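Local coordinates for encapsidation protein (Lactococcus phage asccphi28, PDB 7JQP) that probably acts as the ATPase subunit of the phage's DNA packaging motor, driving genome translocation, at residues Y122-S127 against N135-V140. Numbering follows the deposited sequence.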
loop_
_atom_site.group_PDB
_atom_site.type_symbol
_atom_site.label_atom_id
_atom_site.label_comp_id
_atom_site.label_asym_id
_atom_site.label_seq_id
_atom_site.Cartn_x
_atom_site.Cartn_y
_atom_site.Cartn_z
ATOM N N TYR A 122 12.121 20.200 -9.616
ATOM C CA TYR A 122 11.271 19.762 -8.521
ATOM C C TYR A 122 10.080 19.018 -9.112
ATOM O O TYR A 122 9.492 19.464 -10.103
ATOM C CB TYR A 122 10.721 20.923 -7.678
ATOM C CG TYR A 122 11.710 21.768 -6.910
ATOM C CD1 TYR A 122 12.408 22.791 -7.531
ATOM C CD2 TYR A 122 11.896 21.583 -5.544
ATOM C CE1 TYR A 122 13.294 23.582 -6.824
ATOM C CE2 TYR A 122 12.777 22.369 -4.829
ATOM C CZ TYR A 122 13.472 23.368 -5.472
ATOM O OH TYR A 122 14.350 24.155 -4.760
ATOM N N PHE A 123 9.721 17.893 -8.509
ATOM C CA PHE A 123 8.544 17.130 -8.904
ATOM C C PHE A 123 7.462 17.318 -7.850
ATOM O O PHE A 123 7.694 17.073 -6.662
ATOM C CB PHE A 123 8.903 15.654 -9.086
ATOM C CG PHE A 123 9.864 15.411 -10.224
ATOM C CD1 PHE A 123 9.403 15.263 -11.521
ATOM C CD2 PHE A 123 11.229 15.352 -9.995
ATOM C CE1 PHE A 123 10.283 15.050 -12.566
ATOM C CE2 PHE A 123 12.113 15.139 -11.037
ATOM C CZ PHE A 123 11.639 14.989 -12.326
ATOM N N ILE A 124 6.290 17.774 -8.295
ATOM C CA ILE A 124 5.168 18.095 -7.425
ATOM C C ILE A 124 3.889 17.528 -8.014
ATOM O O ILE A 124 3.713 17.471 -9.234
ATOM C CB ILE A 124 4.989 19.619 -7.249
ATOM C CG1 ILE A 124 6.292 20.289 -6.853
ATOM C CG2 ILE A 124 3.850 19.931 -6.279
ATOM C CD1 ILE A 124 6.184 21.779 -6.926
ATOM N N ALA A 125 2.963 17.174 -7.131
ATOM C CA ALA A 125 1.665 16.648 -7.519
ATOM C C ALA A 125 0.586 17.617 -7.062
ATOM O O ALA A 125 0.579 18.046 -5.903
ATOM C CB ALA A 125 1.435 15.263 -6.910
ATOM N N LEU A 126 -0.310 17.971 -7.981
ATOM C CA LEU A 126 -1.367 18.920 -7.653
ATOM C C LEU A 126 -2.228 18.407 -6.509
ATOM O O LEU A 126 -2.749 19.204 -5.722
ATOM C CB LEU A 126 -2.207 19.185 -8.899
ATOM C CG LEU A 126 -2.964 20.506 -9.003
ATOM C CD1 LEU A 126 -2.112 21.701 -8.637
ATOM C CD2 LEU A 126 -3.498 20.639 -10.432
ATOM N N SER A 127 -2.376 17.085 -6.390
ATOM C CA SER A 127 -3.128 16.524 -5.273
ATOM C C SER A 127 -2.490 16.898 -3.941
ATOM O O SER A 127 -3.194 17.157 -2.958
ATOM C CB SER A 127 -3.208 15.004 -5.409
ATOM O OG SER A 127 -2.973 14.605 -6.746
ATOM N N ASN A 135 5.571 25.983 1.473
ATOM C CA ASN A 135 6.873 25.561 0.970
ATOM C C ASN A 135 7.575 26.711 0.256
ATOM O O ASN A 135 6.941 27.629 -0.272
ATOM C CB ASN A 135 6.719 24.365 0.026
ATOM C CG ASN A 135 6.619 23.047 0.771
ATOM O OD1 ASN A 135 6.462 23.026 1.991
ATOM N ND2 ASN A 135 6.707 21.942 0.041
ATOM N N ASN A 136 8.906 26.653 0.248
ATOM C CA ASN A 136 9.747 27.671 -0.365
ATOM C C ASN A 136 10.530 27.067 -1.523
ATOM O O ASN A 136 11.192 26.036 -1.362
ATOM C CB ASN A 136 10.708 28.283 0.661
ATOM C CG ASN A 136 10.030 29.293 1.569
ATOM O OD1 ASN A 136 9.238 30.118 1.115
ATOM N ND2 ASN A 136 10.338 29.231 2.860
ATOM N N TYR A 137 10.456 27.718 -2.682
ATOM C CA TYR A 137 11.199 27.342 -3.888
ATOM C C TYR A 137 11.987 28.556 -4.360
ATOM O O TYR A 137 11.430 29.429 -5.049
ATOM C CB TYR A 137 10.268 26.842 -4.987
ATOM C CG TYR A 137 9.372 25.712 -4.543
ATOM C CD1 TYR A 137 9.820 24.398 -4.556
ATOM C CD2 TYR A 137 8.078 25.960 -4.108
ATOM C CE1 TYR A 137 9.003 23.361 -4.152
ATOM C CE2 TYR A 137 7.253 24.929 -3.701
ATOM C CZ TYR A 137 7.721 23.632 -3.725
ATOM O OH TYR A 137 6.905 22.600 -3.321
ATOM N N PRO A 138 13.270 28.673 -4.006
ATOM C CA PRO A 138 13.940 29.980 -4.148
ATOM C C PRO A 138 13.966 30.565 -5.555
ATOM O O PRO A 138 13.539 31.715 -5.730
ATOM C CB PRO A 138 15.359 29.693 -3.619
ATOM C CG PRO A 138 15.198 28.508 -2.713
ATOM C CD PRO A 138 14.136 27.668 -3.361
ATOM N N ASP A 139 14.487 29.854 -6.552
ATOM C CA ASP A 139 14.767 30.459 -7.861
ATOM C C ASP A 139 14.121 29.698 -9.017
ATOM O O ASP A 139 14.786 29.312 -9.986
ATOM C CB ASP A 139 16.271 30.613 -8.071
ATOM C CG ASP A 139 16.927 31.439 -6.975
ATOM O OD1 ASP A 139 16.274 32.373 -6.458
ATOM O OD2 ASP A 139 18.094 31.160 -6.631
ATOM N N VAL A 140 12.827 29.403 -8.912
ATOM C CA VAL A 140 12.115 28.689 -9.973
ATOM C C VAL A 140 11.732 29.662 -11.086
ATOM O O VAL A 140 11.041 30.655 -10.844
ATOM C CB VAL A 140 10.875 27.979 -9.410
ATOM C CG1 VAL A 140 10.213 27.127 -10.481
ATOM C CG2 VAL A 140 11.253 27.144 -8.207
#
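Y122 and Y137 bring an extended strand end and an irregular loop together, their CA atoms 8.9 Å apart, and the backbones separate further toward I124 and N135, at 11.4 Å. No hydrogen bond joins the two segments, so side chains alone bridge the gap. The contact centres on a T-shaped tyrosine pair: the edge of Y137 is directed at one face of the Y122 ring, with planes at 90° and centroids 5.0 Å apart. Y137 CD1 lies over that face, off centre toward the rim, and approaches Y122 CE2 to 3.6 Å. CB of Y122 points toward the loop, and its CG stands anti to the carbonyl carbon (chi1 -64°). Farther along Y137, its phenol end meets I124 tip to tip, I124 CD1 lying 4.0 Å from Y137 CZ. N135 ND2 also gives the hydroxyl a weak, nearly straight hydrogen bond, while E63 O of a neighbouring subunit accepts a second bond from this amide, and N68 of that subunit packs on Y122 and P138. P138 crosses the end of Y122 at about a right angle, its CD 3.8 Å from Y122 OH, and V140 CG2 sits obliquely by the ring, 4.3 Å from Y122 CE1. I124 and V140 also both pack on V52 of strand 50-55 and I175 of helix 164-175. The contact thus joins strand 118-125 to the loop entering strand 140-145, across the intervening strand 50-55 parallel to both, in the central sheet of an ASCE P-loop ATPase fold.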